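Plastocyanin (Adiantum capillus-veneris, PDB 1KDJ) carries electrons from the cytochrome b6-f complex to P700 of photosystem I, using a single bound copper ion. Local coordinates at residues F12-D17 and H37-D42. Numbering follows the deposited sequence.
Sequences FKFYPD and HNIVFD. With CU (copper (II) ion), chain B.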
loop_
_atom_site.group_PDB
_atom_site.type_symbol
_atom_site.label_atom_id
_atom_site.label_comp_id
_atom_site.label_asym_id
_atom_site.label_seq_id
_atom_site.Cartn_x
_atom_site.Cartn_y
_atom_site.Cartn_z
ATOM N N PHE A 12 12.461 1.669 6.918
ATOM C CA PHE A 12 11.654 1.590 5.708
ATOM C C PHE A 12 10.759 0.333 5.828
ATOM O O PHE A 12 11.034 -0.726 5.238
ATOM C CB PHE A 12 12.577 1.479 4.513
ATOM C CG PHE A 12 13.661 2.558 4.383
ATOM C CD1 PHE A 12 13.417 3.864 4.761
ATOM C CD2 PHE A 12 14.879 2.172 3.839
ATOM C CE1 PHE A 12 14.409 4.814 4.584
ATOM C CE2 PHE A 12 15.864 3.126 3.669
ATOM C CZ PHE A 12 15.616 4.437 4.037
ATOM N N LYS A 13 9.675 0.446 6.590
ATOM C CA LYS A 13 8.825 -0.700 6.883
ATOM C C LYS A 13 7.388 -0.269 6.960
ATOM O O LYS A 13 7.030 0.836 7.369
ATOM C CB LYS A 13 9.202 -1.321 8.243
ATOM C CG LYS A 13 10.551 -1.994 8.483
ATOM C CD LYS A 13 10.315 -3.480 8.328
ATOM C CE LYS A 13 11.556 -4.375 8.448
ATOM N NZ LYS A 13 11.259 -5.695 7.851
ATOM N N PHE A 14 6.524 -1.216 6.592
ATOM C CA PHE A 14 5.087 -1.072 6.803
ATOM C C PHE A 14 4.787 -1.848 8.115
ATOM O O PHE A 14 5.364 -2.906 8.351
ATOM C CB PHE A 14 4.267 -1.719 5.646
ATOM C CG PHE A 14 4.346 -0.947 4.323
ATOM C CD1 PHE A 14 3.553 0.180 4.180
ATOM C CD2 PHE A 14 5.197 -1.398 3.312
ATOM C CE1 PHE A 14 3.598 0.884 2.978
ATOM C CE2 PHE A 14 5.236 -0.688 2.126
ATOM C CZ PHE A 14 4.439 0.433 1.978
ATOM N N TYR A 15 3.888 -1.312 8.904
ATOM C CA TYR A 15 3.491 -1.858 10.192
ATOM C C TYR A 15 1.978 -2.053 10.270
ATOM O O TYR A 15 1.261 -1.055 10.441
ATOM C CB TYR A 15 3.966 -0.888 11.275
ATOM C CG TYR A 15 5.486 -0.807 11.394
ATOM C CD1 TYR A 15 6.210 -1.887 11.845
ATOM C CD2 TYR A 15 6.109 0.396 11.087
ATOM C CE1 TYR A 15 7.567 -1.784 11.988
ATOM C CE2 TYR A 15 7.466 0.505 11.228
ATOM C CZ TYR A 15 8.173 -0.587 11.673
ATOM O OH TYR A 15 9.528 -0.489 11.828
ATOM N N PRO A 16 1.396 -3.270 10.203
ATOM C CA PRO A 16 2.055 -4.521 9.882
ATOM C C PRO A 16 2.353 -4.658 8.392
ATOM O O PRO A 16 1.808 -3.891 7.595
ATOM C CB PRO A 16 1.108 -5.627 10.365
ATOM C CG PRO A 16 -0.219 -4.977 10.090
ATOM C CD PRO A 16 -0.057 -3.478 10.372
ATOM N N ASP A 17 3.157 -5.631 7.979
ATOM C CA ASP A 17 3.433 -5.772 6.545
ATOM C C ASP A 17 2.608 -6.868 5.871
ATOM O O ASP A 17 2.939 -7.258 4.760
ATOM C CB ASP A 17 4.933 -6.037 6.343
ATOM C CG ASP A 17 5.512 -7.316 6.928
ATOM O OD1 ASP A 17 4.799 -8.134 7.523
ATOM O OD2 ASP A 17 6.713 -7.506 6.785
ATOM N N HIS A 37 6.862 8.482 2.040
ATOM C CA HIS A 37 6.753 7.120 1.510
ATOM C C HIS A 37 5.525 7.089 0.625
ATOM O O HIS A 37 4.704 7.995 0.712
ATOM C CB HIS A 37 6.502 6.063 2.607
ATOM C CG HIS A 37 7.629 5.893 3.619
ATOM N ND1 HIS A 37 8.677 5.171 3.265
ATOM C CD2 HIS A 37 7.681 6.331 4.919
ATOM C CE1 HIS A 37 9.425 5.129 4.364
ATOM N NE2 HIS A 37 8.822 5.811 5.315
ATOM N N ASN A 38 5.343 6.062 -0.180
ATOM C CA ASN A 38 4.029 5.941 -0.829
ATOM C C ASN A 38 3.650 4.459 -0.933
ATOM O O ASN A 38 4.366 3.594 -0.406
ATOM C CB ASN A 38 4.040 6.592 -2.252
ATOM C CG ASN A 38 4.865 5.909 -3.298
ATOM O OD1 ASN A 38 5.542 4.893 -3.193
ATOM N ND2 ASN A 38 4.905 6.564 -4.429
ATOM N N ILE A 39 2.550 4.142 -1.627
ATOM C CA ILE A 39 2.071 2.763 -1.718
ATOM C C ILE A 39 1.623 2.552 -3.157
ATOM O O ILE A 39 0.721 3.266 -3.593
ATOM C CB ILE A 39 0.815 2.476 -0.822
ATOM C CG1 ILE A 39 1.113 2.772 0.672
ATOM C CG2 ILE A 39 0.383 0.994 -1.032
ATOM C CD1 ILE A 39 0.961 4.246 1.143
ATOM N N VAL A 40 2.220 1.577 -3.788
ATOM C CA VAL A 40 1.896 1.181 -5.146
ATOM C C VAL A 40 1.736 -0.326 -5.139
ATOM O O VAL A 40 2.610 -1.052 -4.661
ATOM C CB VAL A 40 3.047 1.600 -6.137
ATOM C CG1 VAL A 40 2.745 1.148 -7.560
ATOM C CG2 VAL A 40 3.173 3.102 -6.138
ATOM N N PHE A 41 0.640 -0.810 -5.750
ATOM C CA PHE A 41 0.390 -2.238 -5.862
ATOM C C PHE A 41 1.070 -2.845 -7.051
ATOM O O PHE A 41 1.094 -2.228 -8.105
ATOM C CB PHE A 41 -1.128 -2.522 -5.959
ATOM C CG PHE A 41 -1.799 -2.550 -4.586
ATOM C CD1 PHE A 41 -1.797 -3.730 -3.864
ATOM C CD2 PHE A 41 -2.338 -1.414 -4.051
ATOM C CE1 PHE A 41 -2.341 -3.751 -2.596
ATOM C CE2 PHE A 41 -2.877 -1.446 -2.783
ATOM C CZ PHE A 41 -2.877 -2.609 -2.056
ATOM N N ASP A 42 1.657 -4.016 -6.902
ATOM C CA ASP A 42 2.164 -4.817 -7.998
ATOM C C ASP A 42 0.983 -5.404 -8.768
ATOM O O ASP A 42 0.006 -5.845 -8.153
ATOM C CB ASP A 42 2.940 -5.983 -7.517
ATOM C CG ASP A 42 4.392 -6.010 -7.914
ATOM O OD1 ASP A 42 4.757 -5.577 -9.012
ATOM O OD2 ASP A 42 5.170 -6.486 -7.098
HETATM CU CU CU B . 9.315 4.373 1.630
#
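Phe12 and Phe14 approach the start of segment 37-42 at two points, the first beside the copper ligand His37 and the second at Asn38 and Ile39. From CB, which lies 3.4 Å from the copper ion, the His37 side chain leaves with CG anti to its carbonyl carbon (chi1 -64°). CG is 3.0 Å from the copper, and the ring turns ND1 onto the metal at 1.9 Å. CD2 and NE2 form the far side of the ring, whose surroundings include Val5, Leu31 and Met95. Beyond ND1, CE1 meets CD1 of Phe12 at 4.2 Å; the phenyl carbon faces the imidazole rim, whereas CE1 approaches the Phe12 ring obliquely. Phe12 also stacks on His90, a second copper ligand; Cys87 and Met95 complete the site.

Deeper in the protein, the Phe14 ring reaches into the β-sandwich interior between the two sheets. Its CE1 touches Ile39 CG1 at 3.9 Å, a purely apolar meeting in which the two side chains cross obliquely. The neighbouring CZ comes edge-on to within 4.0 Å of Asn38 O. Phe85 packs edge-to-face with Phe14 and also touches Ile39, joining the two sheets around this contact. Asn38 CB points away from segment 12-17; OD1 accepts a hydrogen bond from Thr88 N and ND2 donates one to Asp64 O.

Asn38 O is buried without a hydrogen-bond partner; the weakly positive edge of Phe14 probably gives it slight electrostatic compensation. At the copper end, the Phe12-His90 stack probably hinders protonation of that ligand, with Phe12-His37 merely packing beside it.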